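Long-range contact in phosphoribosylformylglycinamidine synthase, purS subunit (Thermotoga maritima, PDB 1VQ3), which is the PurS subunit of a multi-subunit synthase, a small alpha/beta protein that assembles here as a tetramer of identical chains: residues I20-R25 with V85-E90. Sequence-based numbering, arbitrary orientation.
Sequences IDVQYR and VVEEYE
Asp21 and Glu90 form one antiparallel hydrogen-bonded pair, Gln23 and Glu88 the next. The first is uneven: Asp21 N to Glu90 O is 2.8 Å, while Glu90 N meets Asp21 O from above its carbonyl plane, at 134° to the C=O. Both bonds of the second pair are nearly straight, and Arg25 N to Val86 O, 2.9 Å, carries the ladder past the strand end. CA-H of Val22 and of Tyr89 also approach Glu88 O and Asp21 O, which already accept N-H bonds.

On the face of Asp21 and Gln23, the amide of Gln23 hands NE2 to the syn lone pair of Asp21 OD1 at 2.9 Å, within its own amide plane. A carboxylate suits this place because a third subunit also grips it, through its Ser56, His58 and Arg92. One water links Asp21 O to Glu90 OE1, another Tyr24 O to Glu88 OE2.

Arg25, extended from CG to NE, is long enough to reach carbonyls beyond the strand end: Glu87 O and Glu88 CB lie over one guanidinium face, and NH2 bonds to Pro84 O. Glu88 OE1 is 4.2 Å from NH1 but well outside that plane, giving at most electrostatic attraction.

Glu87 lends its methylenes as apolar surface beside the broad Tyr24 ring, CG to CD1 3.8 Å. Its OE1 bonds to Asn83 N, and CD lies 3.5 Å from Val22 CG1. Tyr89 and Ile20 lie side by side, pointing the same way, CD2 to CG2 4.0 Å; the tyrosine hydroxyl bonds to His12 O of a second subunit.

Beta-branched Ile20 and Val22 suit a central strand: 15-24 lies between 51-62 and 87-93, and helix 66-81 receives Ile20 on Val73, Cys77 and Leu81 and Tyr89 on Cys77.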
loop_
_atom_site.group_PDB
_atom_site.type_symbol
_atom_site.label_atom_id
_atom_site.label_comp_id
_atom_site.label_asym_id
_atom_site.label_seq_id
_atom_site.Cartn_x
_atom_site.Cartn_y
_atom_site.Cartn_z
ATOM N N ILE C 20 -0.414 4.880 14.396
ATOM C CA ILE C 20 -0.241 6.067 13.528
ATOM C C ILE C 20 1.119 5.911 12.846
ATOM O O ILE C 20 2.173 5.857 13.519
ATOM C CB ILE C 20 -0.285 7.351 14.324
ATOM C CG1 ILE C 20 -1.486 7.418 15.305
ATOM C CG2 ILE C 20 -0.233 8.557 13.389
ATOM C CD1 ILE C 20 -1.295 8.412 16.408
ATOM N N ASP C 21 1.089 5.842 11.521
ATOM C CA ASP C 21 2.280 5.781 10.663
ATOM C C ASP C 21 2.601 7.174 10.069
ATOM O O ASP C 21 1.967 7.624 9.109
ATOM C CB ASP C 21 2.034 4.763 9.570
ATOM C CG ASP C 21 3.288 4.371 8.787
ATOM O OD1 ASP C 21 4.347 4.999 8.890
ATOM O OD2 ASP C 21 3.267 3.409 8.007
ATOM N N VAL C 22 3.613 7.810 10.645
ATOM C CA VAL C 22 3.986 9.174 10.344
ATOM C C VAL C 22 5.217 9.095 9.470
ATOM O O VAL C 22 6.248 8.523 9.866
ATOM C CB VAL C 22 4.381 9.980 11.618
ATOM C CG1 VAL C 22 4.588 11.445 11.260
ATOM C CG2 VAL C 22 3.309 9.832 12.691
ATOM N N GLN C 23 5.114 9.651 8.276
ATOM C CA GLN C 23 6.175 9.536 7.300
ATOM C C GLN C 23 6.492 10.914 6.781
ATOM O O GLN C 23 5.621 11.723 6.650
ATOM C CB GLN C 23 5.736 8.676 6.119
ATOM C CG GLN C 23 5.592 7.197 6.400
ATOM C CD GLN C 23 6.940 6.471 6.671
ATOM O OE1 GLN C 23 7.974 6.757 6.067
ATOM N NE2 GLN C 23 6.892 5.520 7.558
ATOM N N TYR C 24 7.745 11.140 6.444
ATOM C CA TYR C 24 8.115 12.356 5.760
ATOM C C TYR C 24 7.468 12.398 4.375
ATOM O O TYR C 24 7.340 11.353 3.655
ATOM C CB TYR C 24 9.628 12.435 5.638
ATOM C CG TYR C 24 10.326 12.730 6.936
ATOM C CD1 TYR C 24 9.991 13.851 7.699
ATOM C CD2 TYR C 24 11.354 11.938 7.366
ATOM C CE1 TYR C 24 10.668 14.146 8.856
ATOM C CE2 TYR C 24 12.057 12.223 8.511
ATOM C CZ TYR C 24 11.712 13.318 9.262
ATOM O OH TYR C 24 12.406 13.570 10.414
ATOM N N ARG C 25 7.019 13.586 3.992
ATOM C CA ARG C 25 6.462 13.734 2.675
ATOM C C ARG C 25 7.568 13.471 1.638
ATOM O O ARG C 25 8.758 13.568 1.926
ATOM C CB ARG C 25 5.864 15.118 2.464
ATOM C CG ARG C 25 4.733 15.469 3.368
ATOM C CD ARG C 25 4.357 16.937 3.269
ATOM N NE ARG C 25 3.284 17.273 4.195
ATOM C CZ ARG C 25 2.009 16.965 4.000
ATOM N NH1 ARG C 25 1.628 16.314 2.901
ATOM N NH2 ARG C 25 1.101 17.299 4.909
ATOM N N VAL C 85 3.888 20.334 7.955
ATOM C CA VAL C 85 4.717 20.826 6.867
ATOM C C VAL C 85 5.544 19.713 6.241
ATOM O O VAL C 85 5.597 19.597 5.003
ATOM C CB VAL C 85 5.631 21.999 7.362
ATOM C CG1 VAL C 85 6.513 22.550 6.227
ATOM C CG2 VAL C 85 4.777 23.112 7.905
ATOM N N VAL C 86 6.149 18.861 7.072
ATOM C CA VAL C 86 7.071 17.846 6.569
ATOM C C VAL C 86 6.619 16.406 6.655
ATOM O O VAL C 86 7.304 15.546 6.094
ATOM C CB VAL C 86 8.498 17.969 7.187
ATOM C CG1 VAL C 86 9.031 19.344 6.928
ATOM C CG2 VAL C 86 8.524 17.661 8.630
ATOM N N GLU C 87 5.463 16.164 7.297
ATOM C CA GLU C 87 4.987 14.794 7.542
ATOM C C GLU C 87 3.569 14.656 7.082
ATOM O O GLU C 87 2.814 15.647 6.986
ATOM C CB GLU C 87 5.110 14.402 9.002
ATOM C CG GLU C 87 6.568 14.161 9.386
ATOM C CD GLU C 87 6.797 14.077 10.865
ATOM O OE1 GLU C 87 6.061 14.747 11.611
ATOM O OE2 GLU C 87 7.714 13.311 11.270
ATOM N N GLU C 88 3.242 13.401 6.782
ATOM C CA GLU C 88 1.902 12.961 6.497
ATOM C C GLU C 88 1.687 11.732 7.378
ATOM O O GLU C 88 2.645 11.172 7.934
ATOM C CB GLU C 88 1.771 12.613 5.014
ATOM C CG GLU C 88 2.672 11.454 4.605
ATOM C CD GLU C 88 2.875 11.336 3.113
ATOM O OE1 GLU C 88 2.646 12.308 2.373
ATOM O OE2 GLU C 88 3.242 10.238 2.692
ATOM N N TYR C 89 0.449 11.291 7.501
ATOM C CA TYR C 89 0.164 10.208 8.441
ATOM C C TYR C 89 -1.032 9.378 8.083
ATOM O O TYR C 89 -1.980 9.872 7.457
ATOM C CB TYR C 89 -0.006 10.762 9.848
ATOM C CG TYR C 89 -1.291 11.521 10.157
ATOM C CD1 TYR C 89 -1.445 12.857 9.796
ATOM C CD2 TYR C 89 -2.325 10.912 10.844
ATOM C CE1 TYR C 89 -2.560 13.548 10.136
ATOM C CE2 TYR C 89 -3.478 11.588 11.161
ATOM C CZ TYR C 89 -3.574 12.925 10.832
ATOM O OH TYR C 89 -4.693 13.635 11.160
ATOM N N GLU C 90 -0.979 8.118 8.547
ATOM C CA GLU C 90 -2.037 7.175 8.362
ATOM C C GLU C 90 -2.354 6.565 9.697
ATOM O O GLU C 90 -1.438 6.253 10.450
ATOM C CB GLU C 90 -1.578 6.057 7.443
ATOM C CG GLU C 90 -1.413 6.475 6.015
ATOM C CD GLU C 90 -0.651 5.446 5.188
ATOM O OE1 GLU C 90 0.572 5.396 5.335
ATOM O OE2 GLU C 90 -1.289 4.724 4.380
HETATM O O HOH W 1 2.240 7.031 6.315
HETATM O O HOH W 2 5.861 10.188 2.014
#